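Side-chain contacts in tartronic semialdehyde reductase (Salmonella typhimurium, PDB 1YB4), which catalyses the reversible NAD(P)H-dependent reduction of tartronate semialdehyde (2-hydroxy-3-oxopropanoate) to (R)-glycerate: residues A[15-20]-A[128-133]; A[175-180]-A[257-262]; A[184-189]-A[222-227]; A[202-207]-A[216-221]; A[236-241]-A[277-282]. All blocks are in the same frame, centred on the assembly; numbering follows the deposited sequence.

Contact 1: A[15-20]-A[128-133]; sequences GSPMAI and GAREGT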
# COMPACT_ATOMS: atom_id res chain seq x y z
N GLY A 15 33.72 -3.50 -10.76
CA GLY A 15 34.60 -4.58 -11.17
C GLY A 15 36.04 -4.11 -11.30
O GLY A 15 36.97 -4.82 -10.93
N SER A 16 36.22 -2.90 -11.83
CA SER A 16 37.55 -2.34 -12.02
C SER A 16 38.34 -2.13 -10.74
O SER A 16 39.45 -2.63 -10.62
CB SER A 16 37.45 -1.01 -12.79
OG SER A 16 38.74 -0.50 -13.08
N PRO A 17 37.80 -1.38 -9.76
CA PRO A 17 38.60 -1.21 -8.54
C PRO A 17 38.80 -2.52 -7.80
O PRO A 17 39.72 -2.63 -6.99
CB PRO A 17 37.79 -0.19 -7.73
CG PRO A 17 36.40 -0.49 -8.12
CD PRO A 17 36.50 -0.71 -9.62
N MSE A 18 37.94 -3.50 -8.05
CA MSE A 18 38.07 -4.79 -7.39
C MSE A 18 39.25 -5.53 -8.00
O MSE A 18 40.09 -6.08 -7.27
CB MSE A 18 36.78 -5.60 -7.54
CG MSE A 18 35.66 -5.06 -6.65
SE MSE A 18 33.86 -5.64 -7.08
CE MSE A 18 33.86 -7.33 -6.11
N ALA A 19 39.32 -5.52 -9.33
CA ALA A 19 40.41 -6.16 -10.05
C ALA A 19 41.71 -5.48 -9.61
O ALA A 19 42.71 -6.16 -9.31
CB ALA A 19 40.20 -6.02 -11.57
N ILE A 20 41.69 -4.15 -9.57
CA ILE A 20 42.85 -3.38 -9.15
C ILE A 20 43.33 -3.80 -7.75
O ILE A 20 44.53 -3.83 -7.49
CB ILE A 20 42.56 -1.87 -9.14
CG1 ILE A 20 42.31 -1.39 -10.57
CG2 ILE A 20 43.73 -1.11 -8.53
CD1 ILE A 20 42.26 0.12 -10.73
N GLY A 128 33.33 1.42 -1.58
CA GLY A 128 33.56 0.18 -0.87
C GLY A 128 34.52 -0.71 -1.62
O GLY A 128 35.39 -1.33 -1.02
N ALA A 129 34.36 -0.77 -2.95
CA ALA A 129 35.21 -1.61 -3.80
C ALA A 129 36.68 -1.16 -3.85
O ALA A 129 37.59 -1.99 -3.87
CB ALA A 129 34.64 -1.67 -5.21
N ARG A 130 36.90 0.15 -3.87
CA ARG A 130 38.25 0.70 -3.92
C ARG A 130 38.97 0.47 -2.60
O ARG A 130 40.13 0.07 -2.57
CB ARG A 130 38.22 2.21 -4.16
CG ARG A 130 37.50 2.67 -5.39
CD ARG A 130 37.35 4.17 -5.29
NE ARG A 130 36.64 4.76 -6.43
CZ ARG A 130 36.17 6.00 -6.43
NH1 ARG A 130 36.33 6.77 -5.36
NH2 ARG A 130 35.55 6.48 -7.51
N GLU A 131 38.27 0.75 -1.52
CA GLU A 131 38.80 0.66 -0.18
C GLU A 131 38.96 -0.76 0.36
O GLU A 131 39.59 -0.96 1.40
CB GLU A 131 37.88 1.45 0.74
CG GLU A 131 38.58 2.42 1.64
CD GLU A 131 37.72 3.63 1.96
OE1 GLU A 131 37.68 4.57 1.13
OE2 GLU A 131 37.08 3.63 3.03
N GLY A 132 38.41 -1.74 -0.36
CA GLY A 132 38.50 -3.13 0.08
C GLY A 132 37.66 -3.42 1.33
O GLY A 132 37.92 -4.36 2.08
N THR A 133 36.63 -2.60 1.53
CA THR A 133 35.74 -2.73 2.68
C THR A 133 34.32 -3.16 2.30
O THR A 133 33.36 -2.84 2.99
CB THR A 133 35.64 -1.40 3.44
OG1 THR A 133 35.02 -0.43 2.58
CG2 THR A 133 37.03 -0.92 3.87
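P17 and M18 lie in the first turns of helix 15-24, the helix that follows strand 5-8 and a glycine-rich turn in the nucleotide-binding domain, and they meet A129 and R130 on helix 125-131. The backbones come close, with the CA atoms of P17 and R130 5.0 Å apart. The methyl of A129 does most of the work. Its CB touches the outer ring carbon CG of P17 at 3.6 Å and also rests against CG of M18, a selenomethionine, at 3.8 Å. The M18 chain leaves alongside its own backbone N (chi1 -74°), so its methylene lies beside the alanine while the selenium runs on into the buried side, where F8 and M95 pack on the residue. On the outer side, CB of P17 lies 3.7 Å from CG of R130. The arginine contributes aliphatic carbon alone, since its extended chain carries the guanidinium away to a salt bridge with E126. The seam is thus apolar, buried at A129 and M18 and exposed at R130. Packing of the helix after the first strand against helix 125-131, beside a strand-turn-helix unit whose glycines fit the GxGxxG pattern, is consistent with the Rossmann-type fold of this dehydrogenase family.

Contact 2: A[175-180]-A[257-262]; sequences NQIIVA and PNTATC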
# COMPACT_ATOMS: atom_id res chain seq x y z
N ASN A 175 18.81 -7.74 2.22
CA ASN A 175 19.50 -6.55 2.70
C ASN A 175 18.85 -5.31 2.07
O ASN A 175 18.46 -4.36 2.77
CB ASN A 175 21.00 -6.63 2.33
CG ASN A 175 21.84 -5.50 2.95
OD1 ASN A 175 21.94 -4.39 2.41
ND2 ASN A 175 22.43 -5.78 4.10
N GLN A 176 18.71 -5.33 0.75
CA GLN A 176 18.13 -4.19 0.04
C GLN A 176 16.69 -3.89 0.38
O GLN A 176 16.27 -2.73 0.33
CB GLN A 176 18.31 -4.39 -1.46
CG GLN A 176 19.78 -4.44 -1.86
CD GLN A 176 20.57 -3.28 -1.27
OE1 GLN A 176 21.21 -3.40 -0.22
NE2 GLN A 176 20.52 -2.14 -1.94
N ILE A 177 15.91 -4.91 0.74
CA ILE A 177 14.52 -4.67 1.13
C ILE A 177 14.48 -3.87 2.44
O ILE A 177 13.79 -2.87 2.54
CB ILE A 177 13.75 -5.99 1.37
CG1 ILE A 177 13.43 -6.67 0.04
CG2 ILE A 177 12.48 -5.71 2.12
CD1 ILE A 177 12.81 -8.04 0.21
N ILE A 178 15.24 -4.33 3.43
CA ILE A 178 15.27 -3.67 4.73
C ILE A 178 15.86 -2.28 4.65
O ILE A 178 15.38 -1.37 5.31
CB ILE A 178 16.04 -4.52 5.75
CG1 ILE A 178 15.16 -5.70 6.18
CG2 ILE A 178 16.48 -3.66 6.94
CD1 ILE A 178 15.74 -6.59 7.26
N VAL A 179 16.89 -2.08 3.84
CA VAL A 179 17.47 -0.75 3.75
C VAL A 179 16.42 0.20 3.20
O VAL A 179 16.29 1.33 3.68
CB VAL A 179 18.72 -0.72 2.85
CG1 VAL A 179 19.30 0.70 2.78
CG2 VAL A 179 19.75 -1.69 3.41
N ALA A 180 15.66 -0.27 2.22
CA ALA A 180 14.62 0.54 1.60
C ALA A 180 13.48 0.81 2.59
O ALA A 180 13.09 1.96 2.82
CB ALA A 180 14.08 -0.16 0.35
N PRO A 257 4.12 -6.09 0.45
CA PRO A 257 3.42 -4.81 0.30
C PRO A 257 4.26 -3.56 0.47
O PRO A 257 4.22 -2.69 -0.39
CB PRO A 257 2.28 -4.92 1.30
CG PRO A 257 2.88 -5.77 2.39
CD PRO A 257 3.64 -6.82 1.64
N ASN A 258 5.03 -3.45 1.54
CA ASN A 258 5.81 -2.22 1.68
C ASN A 258 6.99 -2.13 0.71
O ASN A 258 7.41 -1.04 0.33
CB ASN A 258 6.22 -2.01 3.15
CG ASN A 258 5.03 -1.57 4.02
OD1 ASN A 258 3.96 -1.20 3.51
ND2 ASN A 258 5.22 -1.61 5.33
N THR A 259 7.53 -3.26 0.28
CA THR A 259 8.61 -3.21 -0.70
C THR A 259 7.95 -2.71 -2.00
O THR A 259 8.49 -1.85 -2.69
CB THR A 259 9.25 -4.61 -0.92
OG1 THR A 259 9.77 -5.10 0.32
CG2 THR A 259 10.38 -4.54 -1.94
N ALA A 260 6.77 -3.23 -2.31
CA ALA A 260 6.07 -2.82 -3.52
C ALA A 260 5.88 -1.31 -3.50
O ALA A 260 6.20 -0.62 -4.48
CB ALA A 260 4.72 -3.51 -3.63
N THR A 261 5.37 -0.78 -2.38
CA THR A 261 5.17 0.65 -2.25
C THR A 261 6.47 1.42 -2.35
O THR A 261 6.54 2.42 -3.04
CB THR A 261 4.53 1.03 -0.89
OG1 THR A 261 3.31 0.30 -0.71
CG2 THR A 261 4.22 2.53 -0.86
N CYS A 262 7.51 0.96 -1.65
CA CYS A 262 8.80 1.65 -1.70
C CYS A 262 9.29 1.85 -3.13
O CYS A 262 9.84 2.90 -3.46
CB CYS A 262 9.86 0.89 -0.90
SG CYS A 262 9.81 1.29 0.85
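I177 and T259 mark the closest backbone approach of helix 167-195 to the first turns of helix 257-271, their CA atoms 6.4 Å apart, and A180 and C262 follow one turn later at 6.8 Å. Two small contacts join them, the second of them to a backbone carbonyl. In the first, the branch methyl CG2 of I177 presses against the hydroxyl OG1 of T259 at 3.3 Å, a tight fit, while CG1 of the same isoleucine stays at 4.0 Å from that oxygen. The two side chains cross at about a right angle. T259 turns its hydroxyl back beside its own backbone N (chi1 -60°), which brings the oxygen to the seam. That oxygen has its polar partner in E188 of the second subunit, whose OE1 is hydrogen-bonded to it, and OE2 of the same glutamate is hydrogen-bonded to the backbone N of N258. In the second, SG of C262 lies 3.9 Å from the carbonyl oxygen of A180, a van der Waals approach. Both residues direct their CB atoms at the opposite helix, and their small size lets the backbones stay near each other. L181 of the long helix packs on both T259 and C262, and A245 of helix 235-251 covers I177. With the one hydroxyl between the helices committed to another subunit, the pairing within the chain rests on dispersion and close fit. N258 N and T259 OG1 turn to the subunit interface instead, where the backbone N-H groups of the helix's first turn would probably favour a carboxylate.

Contact 3: A[184-189]-A[222-227]; sequences EAVSEA and ERMINR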
# COMPACT_ATOMS: atom_id res chain seq x y z
N GLU A 184 12.45 4.41 4.32
CA GLU A 184 11.12 4.96 4.16
C GLU A 184 10.49 5.20 5.53
O GLU A 184 9.77 6.19 5.74
CB GLU A 184 10.26 4.02 3.32
CG GLU A 184 9.05 4.66 2.66
CD GLU A 184 7.84 4.75 3.57
OE1 GLU A 184 7.80 4.02 4.59
OE2 GLU A 184 6.92 5.53 3.26
N ALA A 185 10.77 4.31 6.47
CA ALA A 185 10.22 4.46 7.81
C ALA A 185 10.71 5.75 8.48
O ALA A 185 9.92 6.53 9.00
CB ALA A 185 10.56 3.24 8.66
N VAL A 186 12.02 5.98 8.46
CA VAL A 186 12.58 7.19 9.06
C VAL A 186 11.96 8.42 8.38
O VAL A 186 11.70 9.44 9.03
CB VAL A 186 14.14 7.21 8.92
CG1 VAL A 186 14.73 8.42 9.64
CG2 VAL A 186 14.71 5.91 9.49
N SER A 187 11.71 8.33 7.07
CA SER A 187 11.11 9.42 6.30
C SER A 187 9.68 9.77 6.76
O SER A 187 9.32 10.95 6.89
CB SER A 187 11.07 9.05 4.81
OG SER A 187 12.35 8.70 4.31
N GLU A 188 8.87 8.75 7.00
CA GLU A 188 7.49 8.95 7.42
C GLU A 188 7.40 9.50 8.84
O GLU A 188 6.57 10.35 9.14
CB GLU A 188 6.71 7.63 7.34
CG GLU A 188 6.19 7.31 5.95
CD GLU A 188 5.23 6.12 5.92
OE1 GLU A 188 4.43 5.95 6.88
OE2 GLU A 188 5.25 5.37 4.92
N ALA A 189 8.28 9.01 9.72
CA ALA A 189 8.32 9.43 11.12
C ALA A 189 8.81 10.88 11.29
O ALA A 189 8.21 11.66 12.03
CB ALA A 189 9.21 8.48 11.90
N GLU A 222 20.41 11.45 9.53
CA GLU A 222 21.23 12.65 9.47
C GLU A 222 21.24 13.25 8.06
O GLU A 222 21.05 14.46 7.88
CB GLU A 222 22.65 12.31 9.92
CG GLU A 222 23.57 13.50 10.18
CD GLU A 222 23.38 14.09 11.57
OE1 GLU A 222 22.26 14.58 11.87
OE2 GLU A 222 24.35 14.06 12.36
N ARG A 223 21.45 12.40 7.06
CA ARG A 223 21.47 12.85 5.68
C ARG A 223 20.21 13.60 5.27
O ARG A 223 20.26 14.50 4.43
CB ARG A 223 21.69 11.66 4.74
CG ARG A 223 23.09 11.07 4.77
CD ARG A 223 23.19 9.81 3.91
NE ARG A 223 24.48 9.13 4.06
CZ ARG A 223 24.83 8.00 3.46
NH1 ARG A 223 23.98 7.38 2.65
NH2 ARG A 223 26.03 7.47 3.68
N MSE A 224 19.08 13.24 5.88
CA MSE A 224 17.80 13.87 5.56
C MSE A 224 17.65 15.25 6.19
O MSE A 224 17.08 16.16 5.58
CB MSE A 224 16.64 12.99 6.02
CG MSE A 224 16.49 11.66 5.27
SE MSE A 224 15.13 10.47 6.05
CE MSE A 224 15.97 8.75 5.67
N ILE A 225 18.17 15.38 7.40
CA ILE A 225 18.09 16.64 8.14
C ILE A 225 19.00 17.72 7.55
O ILE A 225 18.57 18.85 7.31
CB ILE A 225 18.46 16.43 9.62
CG1 ILE A 225 17.52 15.39 10.25
CG2 ILE A 225 18.37 17.76 10.35
CD1 ILE A 225 17.74 15.13 11.75
N ASN A 226 20.26 17.36 7.32
CA ASN A 226 21.20 18.33 6.78
C ASN A 226 21.09 18.46 5.27
O ASN A 226 21.91 19.12 4.64
CB ASN A 226 22.62 17.95 7.19
CG ASN A 226 22.75 17.73 8.69
OD1 ASN A 226 22.13 18.44 9.49
ND2 ASN A 226 23.58 16.76 9.08
N ARG A 227 20.06 17.84 4.69
CA ARG A 227 19.81 17.85 3.24
C ARG A 227 21.03 17.45 2.41
O ARG A 227 21.23 17.96 1.30
CB ARG A 227 19.31 19.23 2.80
CG ARG A 227 18.32 19.85 3.76
CD ARG A 227 17.10 18.98 3.92
NE ARG A 227 16.25 19.00 2.73
CZ ARG A 227 15.19 18.22 2.58
NH1 ARG A 227 14.87 17.35 3.53
NH2 ARG A 227 14.47 18.29 1.47
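S187 and M224 are the nearest residues across the gap, yet their CA atoms stand 8.1 Å apart: helix 167-195 keeps its distance from helix 215-225, which is ending here, with N226 the first residue to leave helical geometry and R227 turning to positive phi. One long side chain spans the space. M224, a selenomethionine, reaches straight across and bends at its last torsion (chi3 -146°), laying its selenium and methyl against the other helix. SE lies 3.7 Å from OG of S187, and CE sits 4.0 Å from CB of V186. The selenium also comes within 4.2 Å of the V186 methyl CG1, so the end of the chain rests on a valine and a serine at successive positions of one helix. The S187 hydroxyl is spent on its own helix, hydrogen-bonded to the carbonyl of I183, and offers M224 a van der Waals surface. V283 of helix 283-290 packs on both S187 and M224. Behind this chain the helix end is tied down: R227 curls back through three like-signed side-chain torsions, and its NH1 donates to O of M224 at 3.2 Å, lying in the carbonyl plane; the same nitrogen forms a salt bridge with E287. Here a selenomethionine bridges two helices and a third packs on it, in the all-helical C-terminal domain built around the long helix 167-195.

Contact 4: A[202-207]-A[216-221]; sequences RVRQAL and ILEVHG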
# COMPACT_ATOMS: atom_id res chain seq x y z
N ARG A 202 15.96 16.55 17.35
CA ARG A 202 15.52 16.08 18.67
C ARG A 202 14.94 14.65 18.71
O ARG A 202 15.41 13.78 19.47
CB ARG A 202 14.47 17.04 19.23
CG ARG A 202 15.01 18.01 20.25
CD ARG A 202 16.14 18.82 19.69
NE ARG A 202 17.19 18.96 20.69
CZ ARG A 202 17.04 19.62 21.84
NH1 ARG A 202 15.88 20.20 22.14
NH2 ARG A 202 18.06 19.67 22.69
N VAL A 203 13.89 14.45 17.91
CA VAL A 203 13.18 13.17 17.81
C VAL A 203 14.19 12.10 17.46
O VAL A 203 14.22 11.04 18.07
CB VAL A 203 12.09 13.22 16.69
CG1 VAL A 203 11.29 11.91 16.70
CG2 VAL A 203 11.18 14.42 16.89
N ARG A 204 15.01 12.39 16.45
CA ARG A 204 16.03 11.45 16.02
C ARG A 204 16.92 11.12 17.22
O ARG A 204 17.23 9.95 17.48
CB ARG A 204 16.88 12.06 14.90
CG ARG A 204 18.18 11.32 14.64
CD ARG A 204 18.90 11.93 13.46
NE ARG A 204 20.22 11.35 13.22
CZ ARG A 204 21.24 11.43 14.08
NH1 ARG A 204 21.09 12.06 15.24
NH2 ARG A 204 22.42 10.91 13.77
N GLN A 205 17.29 12.17 17.95
CA GLN A 205 18.15 12.00 19.11
C GLN A 205 17.51 11.09 20.14
O GLN A 205 18.18 10.24 20.73
CB GLN A 205 18.47 13.35 19.74
CG GLN A 205 19.65 13.29 20.67
CD GLN A 205 20.88 12.74 19.97
OE1 GLN A 205 21.32 13.27 18.94
NE2 GLN A 205 21.45 11.66 20.51
N ALA A 206 16.21 11.27 20.36
CA ALA A 206 15.50 10.45 21.32
C ALA A 206 15.40 9.00 20.87
O ALA A 206 15.89 8.09 21.55
CB ALA A 206 14.10 11.02 21.56
N LEU A 207 14.78 8.79 19.71
CA LEU A 207 14.58 7.45 19.16
C LEU A 207 15.86 6.64 19.07
O LEU A 207 15.83 5.42 18.93
CB LEU A 207 13.94 7.55 17.77
CG LEU A 207 12.43 7.81 17.70
CD1 LEU A 207 12.06 9.07 18.47
CD2 LEU A 207 12.02 7.94 16.26
N ILE A 216 20.20 2.96 9.95
CA ILE A 216 19.60 3.86 8.96
C ILE A 216 19.19 5.21 9.56
O ILE A 216 19.44 6.26 8.96
CB ILE A 216 18.33 3.22 8.32
CG1 ILE A 216 18.74 2.02 7.47
CG2 ILE A 216 17.57 4.26 7.48
CD1 ILE A 216 19.64 2.38 6.34
N LEU A 217 18.54 5.19 10.72
CA LEU A 217 18.14 6.43 11.38
C LEU A 217 19.40 7.22 11.76
O LEU A 217 19.42 8.44 11.71
CB LEU A 217 17.35 6.13 12.65
CG LEU A 217 17.04 7.32 13.57
CD1 LEU A 217 16.13 8.31 12.85
CD2 LEU A 217 16.40 6.81 14.86
N GLU A 218 20.45 6.50 12.13
CA GLU A 218 21.69 7.15 12.51
C GLU A 218 22.35 7.86 11.34
O GLU A 218 22.58 9.08 11.40
CB GLU A 218 22.66 6.12 13.08
CG GLU A 218 23.87 6.75 13.72
CD GLU A 218 24.92 5.73 14.03
OE1 GLU A 218 24.55 4.56 14.32
OE2 GLU A 218 26.12 6.09 13.99
N VAL A 219 22.67 7.11 10.29
CA VAL A 219 23.31 7.68 9.12
C VAL A 219 22.34 8.43 8.22
O VAL A 219 22.41 9.65 8.11
CB VAL A 219 24.04 6.61 8.30
CG1 VAL A 219 24.72 7.26 7.08
CG2 VAL A 219 25.09 5.88 9.17
N HIS A 220 21.44 7.69 7.57
CA HIS A 220 20.46 8.28 6.67
C HIS A 220 19.58 9.33 7.32
O HIS A 220 19.18 10.31 6.69
CB HIS A 220 19.60 7.18 6.06
CG HIS A 220 20.39 6.15 5.34
ND1 HIS A 220 21.16 5.21 6.00
CD2 HIS A 220 20.62 5.96 4.02
CE1 HIS A 220 21.83 4.49 5.11
NE2 HIS A 220 21.52 4.92 3.90
N GLY A 221 19.26 9.12 8.60
CA GLY A 221 18.44 10.09 9.30
C GLY A 221 19.13 11.44 9.18
O GLY A 221 18.53 12.44 8.78
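R204 holds its CG trans to the backbone N (chi1 165°) and stays extended as far as NE, which carries its guanidinium over to the backbone carbonyls of L217 and E218; L217 uses a similar first torsion to swing its branched end back toward R204 and L207. The main bond, R204 NH2 to O of E218, is 3.0 Å long and nearly straight (163°), with the oxygen near the guanidinium plane and the nitrogen on a lone pair in the carbonyl plane. A second, weak bond joins R204 NE to O of L217 at 3.4 Å. G221 N bonds to O of I216, five residues back, a pi-type step. G221, without a side chain, leaves the approach of the R204 chain clear, and R204 NE lies 4.2 Å from G221 C. CG of R204 lies 4.1 Å from CD1 of L217, and CD2 of that leucine meets CB of L207 at 3.9 Å. V186 of helix 167-195 backs L217, and E222 gives the guanidinium a long, weak ion pair. The axes of segments 202-207 and 216-221 approach to 10.3 Å, their N-to-C directions 153° apart, an antiparallel helical hairpin in the all-helical C-terminal domain.

Contact 5: A[236-241]-A[277-282]; sequences ALHQKD and LDHSAM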
# COMPACT_ATOMS: atom_id res chain seq x y z
N ALA A 236 18.35 5.22 -8.41
CA ALA A 236 18.22 4.39 -9.61
C ALA A 236 18.76 2.98 -9.36
O ALA A 236 18.25 2.00 -9.88
CB ALA A 236 18.96 5.02 -10.77
N LEU A 237 19.80 2.89 -8.54
CA LEU A 237 20.41 1.62 -8.19
C LEU A 237 19.51 0.80 -7.25
O LEU A 237 19.24 -0.39 -7.48
CB LEU A 237 21.77 1.87 -7.55
CG LEU A 237 22.91 1.68 -8.53
CD1 LEU A 237 24.06 2.63 -8.20
CD2 LEU A 237 23.34 0.20 -8.48
N HIS A 238 19.04 1.45 -6.19
CA HIS A 238 18.17 0.76 -5.26
C HIS A 238 16.88 0.37 -6.00
O HIS A 238 16.17 -0.54 -5.58
CB HIS A 238 17.86 1.65 -4.04
CG HIS A 238 17.62 0.87 -2.78
ND1 HIS A 238 17.75 1.42 -1.53
CD2 HIS A 238 17.29 -0.43 -2.59
CE1 HIS A 238 17.50 0.50 -0.61
NE2 HIS A 238 17.21 -0.63 -1.23
N GLN A 239 16.59 1.06 -7.11
CA GLN A 239 15.40 0.74 -7.90
C GLN A 239 15.60 -0.61 -8.58
O GLN A 239 14.75 -1.50 -8.50
CB GLN A 239 15.12 1.82 -8.96
CG GLN A 239 14.53 3.11 -8.42
CD GLN A 239 13.19 3.46 -9.05
OE1 GLN A 239 12.18 2.82 -8.78
NE2 GLN A 239 13.19 4.48 -9.92
N LYS A 240 16.74 -0.75 -9.26
CA LYS A 240 17.07 -1.99 -9.93
C LYS A 240 17.05 -3.13 -8.89
O LYS A 240 16.53 -4.22 -9.16
CB LYS A 240 18.45 -1.86 -10.60
CG LYS A 240 18.96 -3.09 -11.41
CD LYS A 240 19.86 -4.03 -10.57
CE LYS A 240 21.00 -3.28 -9.88
NZ LYS A 240 21.90 -4.15 -9.06
N ASP A 241 17.59 -2.87 -7.70
CA ASP A 241 17.58 -3.90 -6.67
C ASP A 241 16.16 -4.28 -6.22
O ASP A 241 15.83 -5.46 -6.16
CB ASP A 241 18.41 -3.47 -5.45
CG ASP A 241 19.90 -3.61 -5.68
OD1 ASP A 241 20.30 -4.59 -6.36
OD2 ASP A 241 20.67 -2.76 -5.17
N LEU A 277 20.38 10.73 -6.84
CA LEU A 277 20.74 11.11 -5.49
C LEU A 277 20.86 9.89 -4.59
O LEU A 277 20.53 8.77 -4.99
CB LEU A 277 19.69 12.07 -4.94
CG LEU A 277 19.38 13.23 -5.90
CD1 LEU A 277 18.08 13.90 -5.48
CD2 LEU A 277 20.53 14.22 -5.91
N ASP A 278 21.35 10.12 -3.38
CA ASP A 278 21.52 9.08 -2.37
C ASP A 278 20.12 8.58 -1.99
O ASP A 278 19.21 9.38 -1.84
CB ASP A 278 22.21 9.65 -1.14
CG ASP A 278 22.45 8.60 -0.09
OD1 ASP A 278 23.26 7.69 -0.35
OD2 ASP A 278 21.84 8.69 1.00
N HIS A 279 19.95 7.27 -1.83
CA HIS A 279 18.62 6.77 -1.51
C HIS A 279 18.02 7.37 -0.24
O HIS A 279 16.86 7.09 0.10
CB HIS A 279 18.60 5.24 -1.45
CG HIS A 279 19.66 4.63 -0.59
ND1 HIS A 279 19.83 3.27 -0.48
CD2 HIS A 279 20.57 5.19 0.23
CE1 HIS A 279 20.80 3.01 0.38
NE2 HIS A 279 21.26 4.16 0.83
N SER A 280 18.80 8.20 0.45
CA SER A 280 18.29 8.87 1.64
C SER A 280 17.37 9.97 1.12
O SER A 280 16.57 10.54 1.85
CB SER A 280 19.44 9.46 2.47
OG SER A 280 20.21 10.37 1.71
N ALA A 281 17.50 10.25 -0.17
CA ALA A 281 16.69 11.26 -0.84
C ALA A 281 15.21 10.82 -0.87
O ALA A 281 14.32 11.58 -1.29
CB ALA A 281 17.20 11.47 -2.24
N MSE A 282 14.98 9.59 -0.44
CA MSE A 282 13.65 9.02 -0.36
C MSE A 282 12.70 9.98 0.33
O MSE A 282 11.56 10.15 -0.09
CB MSE A 282 13.71 7.71 0.44
CG MSE A 282 12.38 7.19 0.97
SE MSE A 282 11.26 6.48 -0.42
CE MSE A 282 9.94 7.85 -0.46
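H238 and H279 join helix 235-251 to the loop before helix 283-290 by one hydrogen bond between imidazoles: their ND1 atoms lie 3.0 Å apart, bent at 131°, and either could be the donor. H238 ND1 arrives at the edge of the H279 ring, near its plane. As an aromatic pair the two meet rim to rim, neither ring over the face of the other, with centroids 5.1 Å apart and planes at 51°. H279 adopts the crowded first torsion (chi1 51°), its CG between backbone N and carbonyl carbon, which turns ND1 toward H238. F233 meets both rings. On H238, NE2 is hydrogen-bonded to the carbonyl of Q176. Within the loop, D278 OD2 accepts from S280 N at 3.1 Å in an Asx turn, though the position of that nitrogen is less sure. Charged pairs lie outside the histidine contact: D278 OD2 forms a salt bridge with R223 NH1 of helix 215-225, and K240 NZ reaches D241 OD1 at 3.2 Å from above the carboxylate plane. Bonded at both nitrogens, the buried H238 ring is fixed in rotation, linking the loop to helix 167-195; its side chain is about 8 Å from that of K172, the predicted active-site lysine.

Contact 1 stands apart, in the nucleotide-binding domain and about 11 Å at its nearest atoms from contacts 2, 3 and 5; it is partly exposed and wholly apolar. The other four lie buried in the helical domain. Contacts 2 and 3 share helix 167-195, and C262 of one touches E184 of the other. Contacts 3 and 4 share helix 215-225, with I225 packing on R204. Contact 5 is tied to contact 2 through H238 and Q176, and to contact 3 through D278 and R223. Their chemistry differs: close fit of small groups in contact 2, a spanning selenomethionine in contact 3, arginine on helix carbonyls in contact 4, paired imidazoles in contact 5. Contacts 2, 3 and 4 also touch the second subunit.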